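Local coordinates for putative invasin (Yersinia pseudotuberculosis IP 31758, PDB 5N40), which is an adhesin of the invasin type, built from immunoglobulin-like domains and a C-type lectin-like domain, and probably helps the bacterium attach to cells, at residues Gly5-Ala17 and Ser29-Val43. The protein carries 1 engineered substitution. Residues are numbered along the deposited sequence; the frame is centred on the assembly and turned at random.
Sequences GNLSTTNSTLVAA and SVVTLTLRDSNNNPV
L7 packs its CD2 methyl against both methyls of V43, 3.9 Å from V43 CG1 and from V43 CG2, and also meets L35 CD1. The L7 and V43 side chains cross at about a right angle. Next along, S8 N gives a straight bond to R36 O (2.9 Å, 169°), in the carbonyl plane. S8 OG accepts from N11 N, three residues on: an ST motif. N11 reaches the D37-N40 type I turn. Its ND2 donates to D37 O (3.0 Å), which lies close to the amide plane and also accepts from N40 N. With CG beside the backbone N (chi1 -67°), the amide points at the turn. Water 1 ties N11 O to N40 OD1. D37 OD1 is held on both faces of its carboxylate by N39 N and N41 N, the former closing an Asx turn. S12 OG is gripped by two bonds: it donates to S8 O and accepts from R36 N (2.9 Å).

T13-A17 pairs antiparallel with 30-34; the axes of the short segments run at 162° to each other. T13, V15 and A17 form hydrogen-bonded pairs with T34, T32 and V30. T13 and T34 lie side by side; water 2 bridges both hydroxyls and T32 O. V15 sets CG2 alongside T32 CB (4.0 Å). On the other face, L14 CD1 packs on V31 CG1 (3.7 Å) and on L33 CB. That face turns into the core, where F50 and L83 touch both L14 and V31. A16 continues it, its CB 3.7 Å from S29 OG, which bonds to P18 O. Strand 67-73 continues the sheet beyond 29-34, and 90-102 lies parallel to 13-22. This is a beta hairpin of an immunoglobulin-like beta sandwich, the N-terminal invasin-type domain.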
loop_
_atom_site.group_PDB
_atom_site.type_symbol
_atom_site.label_atom_id
_atom_site.label_comp_id
_atom_site.label_asym_id
_atom_site.label_seq_id
_atom_site.Cartn_x
_atom_site.Cartn_y
_atom_site.Cartn_z
ATOM N N GLY A 5 40.491 17.293 -41.935
ATOM C CA GLY A 5 41.178 17.604 -40.695
ATOM C C GLY A 5 41.081 19.044 -40.248
ATOM O O GLY A 5 41.775 19.429 -39.300
ATOM N N ASN A 6 40.244 19.855 -40.894
ATOM C CA ASN A 6 40.142 21.265 -40.551
ATOM C C ASN A 6 39.125 21.545 -39.453
ATOM O O ASN A 6 39.201 22.608 -38.830
ATOM C CB ASN A 6 39.784 22.088 -41.794
ATOM C CG ASN A 6 38.445 21.697 -42.390
ATOM O OD1 ASN A 6 38.127 20.511 -42.506
ATOM N ND2 ASN A 6 37.650 22.695 -42.770
ATOM N N LEU A 7 38.194 20.628 -39.187
ATOM C CA LEU A 7 37.206 20.841 -38.130
ATOM C C LEU A 7 37.882 20.753 -36.765
ATOM O O LEU A 7 38.508 19.740 -36.435
ATOM C CB LEU A 7 36.078 19.814 -38.236
ATOM C CG LEU A 7 35.322 19.736 -39.567
ATOM C CD1 LEU A 7 34.192 18.727 -39.482
ATOM C CD2 LEU A 7 34.790 21.101 -40.000
ATOM N N SER A 8 37.748 21.808 -35.964
ATOM C CA SER A 8 38.393 21.879 -34.658
ATOM C C SER A 8 37.393 21.517 -33.569
ATOM O O SER A 8 36.334 22.141 -33.464
ATOM C CB SER A 8 38.959 23.273 -34.395
ATOM O OG SER A 8 39.365 23.390 -33.037
ATOM N N THR A 9 37.734 20.517 -32.755
ATOM C CA THR A 9 36.868 20.142 -31.646
ATOM C C THR A 9 36.983 21.107 -30.473
ATOM O O THR A 9 36.124 21.085 -29.586
ATOM C CB THR A 9 37.184 18.713 -31.186
ATOM O OG1 THR A 9 38.546 18.623 -30.757
ATOM C CG2 THR A 9 36.960 17.732 -32.319
ATOM N N THR A 10 38.014 21.954 -30.452
ATOM C CA THR A 10 38.182 22.944 -29.395
ATOM C C THR A 10 37.591 24.302 -29.768
ATOM O O THR A 10 37.052 24.997 -28.901
ATOM C CB THR A 10 39.668 23.106 -29.053
ATOM O OG1 THR A 10 40.407 23.411 -30.245
ATOM C CG2 THR A 10 40.213 21.837 -28.430
ATOM N N ASN A 11 37.688 24.709 -31.037
ATOM C CA ASN A 11 37.060 25.960 -31.447
ATOM C C ASN A 11 35.571 25.789 -31.710
ATOM O O ASN A 11 34.805 26.748 -31.561
ATOM C CB ASN A 11 37.742 26.524 -32.694
ATOM C CG ASN A 11 39.167 26.964 -32.429
ATOM O OD1 ASN A 11 39.510 27.348 -31.313
ATOM N ND2 ASN A 11 40.005 26.901 -33.455
ATOM N N SER A 12 35.144 24.595 -32.103
ATOM C CA SER A 12 33.726 24.315 -32.243
ATOM C C SER A 12 33.090 24.115 -30.874
ATOM O O SER A 12 33.716 23.597 -29.946
ATOM C CB SER A 12 33.497 23.066 -33.091
ATOM O OG SER A 12 34.006 23.229 -34.398
ATOM N N THR A 13 31.827 24.515 -30.759
ATOM C CA THR A 13 31.087 24.356 -29.516
ATOM C C THR A 13 29.697 23.819 -29.822
ATOM O O THR A 13 29.125 24.091 -30.882
ATOM C CB THR A 13 30.979 25.678 -28.741
ATOM O OG1 THR A 13 30.190 26.613 -29.483
ATOM C CG2 THR A 13 32.355 26.262 -28.494
ATOM N N LEU A 14 29.182 23.018 -28.892
ATOM C CA LEU A 14 27.814 22.515 -28.934
ATOM C C LEU A 14 27.134 22.957 -27.648
ATOM O O LEU A 14 27.621 22.659 -26.553
ATOM C CB LEU A 14 27.788 20.992 -29.069
ATOM C CG LEU A 14 26.421 20.354 -29.330
ATOM C CD1 LEU A 14 25.914 20.688 -30.732
ATOM C CD2 LEU A 14 26.475 18.846 -29.119
ATOM N N VAL A 15 26.023 23.675 -27.777
ATOM C CA VAL A 15 25.310 24.206 -26.625
ATOM C C VAL A 15 23.820 23.949 -26.795
ATOM O O VAL A 15 23.330 23.668 -27.892
ATOM C CB VAL A 15 25.575 25.715 -26.427
ATOM C CG1 VAL A 15 27.083 25.990 -26.421
ATOM C CG2 VAL A 15 24.883 26.538 -27.505
ATOM N N ALA A 16 23.103 24.035 -25.677
ATOM C CA ALA A 16 21.659 23.877 -25.661
ATOM C C ALA A 16 21.054 24.974 -24.804
ATOM O O ALA A 16 21.657 25.415 -23.825
ATOM C CB ALA A 16 21.243 22.505 -25.120
ATOM N N ALA A 17 19.871 25.425 -25.204
ATOM C CA ALA A 17 19.173 26.495 -24.507
ATOM C C ALA A 17 17.669 26.262 -24.554
ATOM O O ALA A 17 17.071 26.304 -25.637
ATOM C CB ALA A 17 19.515 27.853 -25.127
ATOM N N SER A 29 14.114 22.546 -26.389
ATOM C CA SER A 29 15.394 23.223 -26.252
ATOM C C SER A 29 16.057 23.310 -27.618
ATOM O O SER A 29 15.908 22.418 -28.452
ATOM C CB SER A 29 16.324 22.494 -25.275
ATOM O OG SER A 29 17.572 23.162 -25.176
ATOM N N VAL A 30 16.788 24.397 -27.853
ATOM C CA VAL A 30 17.489 24.598 -29.116
ATOM C C VAL A 30 18.937 24.180 -28.932
ATOM O O VAL A 30 19.625 24.663 -28.024
ATOM C CB VAL A 30 17.382 26.056 -29.599
ATOM C CG1 VAL A 30 18.295 26.299 -30.801
ATOM C CG2 VAL A 30 15.938 26.378 -29.969
ATOM N N VAL A 31 19.394 23.272 -29.788
ATOM C CA VAL A 31 20.774 22.810 -29.800
ATOM C C VAL A 31 21.490 23.544 -30.920
ATOM O O VAL A 31 21.022 23.546 -32.065
ATOM C CB VAL A 31 20.851 21.288 -29.997
ATOM C CG1 VAL A 31 22.292 20.811 -29.980
ATOM C CG2 VAL A 31 20.028 20.575 -28.938
ATOM N N THR A 32 22.606 24.192 -30.590
ATOM C CA THR A 32 23.358 25.000 -31.542
ATOM C C THR A 32 24.785 24.484 -31.622
ATOM O O THR A 32 25.500 24.454 -30.615
ATOM C CB THR A 32 23.349 26.478 -31.146
ATOM O OG1 THR A 32 22.003 26.968 -31.163
ATOM C CG2 THR A 32 24.188 27.315 -32.119
ATOM N N LEU A 33 25.183 24.069 -32.816
ATOM C CA LEU A 33 26.578 23.818 -33.130
ATOM C C LEU A 33 27.169 25.064 -33.765
ATOM O O LEU A 33 26.613 25.593 -34.729
ATOM C CB LEU A 33 26.721 22.640 -34.093
ATOM C CG LEU A 33 28.116 22.407 -34.671
ATOM C CD1 LEU A 33 29.076 21.881 -33.605
ATOM C CD2 LEU A 33 28.049 21.460 -35.865
ATOM N N THR A 34 28.303 25.509 -33.235
ATOM C CA THR A 34 29.128 26.540 -33.863
ATOM C C THR A 34 30.346 25.812 -34.417
ATOM O O THR A 34 31.234 25.415 -33.662
ATOM C CB THR A 34 29.501 27.625 -32.863
ATOM O OG1 THR A 34 28.295 28.182 -32.321
ATOM C CG2 THR A 34 30.338 28.737 -33.537
ATOM N N LEU A 35 30.358 25.600 -35.733
ATOM C CA LEU A 35 31.360 24.763 -36.380
ATOM C C LEU A 35 32.513 25.635 -36.860
ATOM O O LEU A 35 32.318 26.546 -37.672
ATOM C CB LEU A 35 30.736 23.987 -37.539
ATOM C CG LEU A 35 31.613 22.911 -38.184
ATOM C CD1 LEU A 35 32.018 21.847 -37.176
ATOM C CD2 LEU A 35 30.899 22.273 -39.368
ATOM N N ARG A 36 33.710 25.360 -36.353
ATOM C CA ARG A 36 34.871 26.210 -36.588
ATOM C C ARG A 36 36.067 25.350 -36.959
ATOM O O ARG A 36 36.186 24.204 -36.513
ATOM C CB ARG A 36 35.199 27.055 -35.351
ATOM C CG ARG A 36 34.099 28.041 -34.965
ATOM C CD ARG A 36 34.041 29.203 -35.962
ATOM N NE ARG A 36 33.015 30.204 -35.657
ATOM C CZ ARG A 36 31.761 30.171 -36.106
ATOM N NH1 ARG A 36 31.335 29.169 -36.871
ATOM N NH2 ARG A 36 30.917 31.139 -35.775
ATOM N N ASP A 37 36.942 25.906 -37.795
ATOM C CA ASP A 37 38.166 25.213 -38.156
ATOM C C ASP A 37 39.283 25.596 -37.184
ATOM O O ASP A 37 39.070 26.303 -36.197
ATOM C CB ASP A 37 38.535 25.480 -39.622
ATOM C CG ASP A 37 38.961 26.928 -39.901
ATOM O OD1 ASP A 37 39.285 27.680 -38.964
ATOM O OD2 ASP A 37 38.970 27.313 -41.093
ATOM N N SER A 38 40.490 25.089 -37.450
ATOM C CA SER A 38 41.608 25.286 -36.535
ATOM C C SER A 38 42.047 26.742 -36.453
ATOM O O SER A 38 42.781 27.100 -35.527
ATOM C CB SER A 38 42.788 24.420 -36.964
ATOM O OG SER A 38 43.201 24.759 -38.275
ATOM N N ASN A 39 41.630 27.576 -37.402
ATOM C CA ASN A 39 41.901 29.007 -37.383
ATOM C C ASN A 39 40.720 29.808 -36.858
ATOM O O ASN A 39 40.732 31.044 -36.927
ATOM C CB ASN A 39 42.272 29.484 -38.787
ATOM C CG ASN A 39 43.590 28.913 -39.261
ATOM O OD1 ASN A 39 44.599 29.000 -38.565
ATOM N ND2 ASN A 39 43.585 28.311 -40.446
ATOM N N ASN A 40 39.700 29.121 -36.345
ATOM C CA ASN A 40 38.458 29.703 -35.844
ATOM C C ASN A 40 37.635 30.378 -36.934
ATOM O O ASN A 40 36.830 31.268 -36.641
ATOM C CB ASN A 40 38.709 30.684 -34.701
ATOM C CG ASN A 40 37.508 30.805 -33.779
ATOM O OD1 ASN A 40 36.778 29.831 -33.560
ATOM N ND2 ASN A 40 37.290 31.998 -33.244
ATOM N N ASN A 41 37.803 29.961 -38.191
ATOM C CA ASN A 41 36.908 30.386 -39.258
ATOM C C ASN A 41 35.638 29.535 -39.239
ATOM O O ASN A 41 35.705 28.336 -38.960
ATOM C CB ASN A 41 37.582 30.245 -40.621
ATOM C CG ASN A 41 38.905 30.975 -40.703
ATOM O OD1 ASN A 41 39.954 30.364 -40.924
ATOM N ND2 ASN A 41 38.864 32.291 -40.538
ATOM N N PRO A 42 34.478 30.116 -39.550
ATOM C CA PRO A 42 33.260 29.300 -39.673
ATOM C C PRO A 42 33.366 28.325 -40.837
ATOM O O PRO A 42 33.952 28.637 -41.874
ATOM C CB PRO A 42 32.153 30.339 -39.912
ATOM C CG PRO A 42 32.732 31.649 -39.489
ATOM C CD PRO A 42 34.200 31.549 -39.756
ATOM N N VAL A 43 32.798 27.134 -40.660
ATOM C CA VAL A 43 32.727 26.131 -41.719
ATOM C C VAL A 43 31.272 26.038 -42.156
ATOM O O VAL A 43 30.410 25.577 -41.398
ATOM C CB VAL A 43 33.259 24.769 -41.257
ATOM C CG1 VAL A 43 33.251 23.777 -42.405
ATOM C CG2 VAL A 43 34.661 24.920 -40.679
HETATM O O HOH W 1 35.703 29.261 -30.960
HETATM O O HOH W 2 27.428 26.600 -30.147
#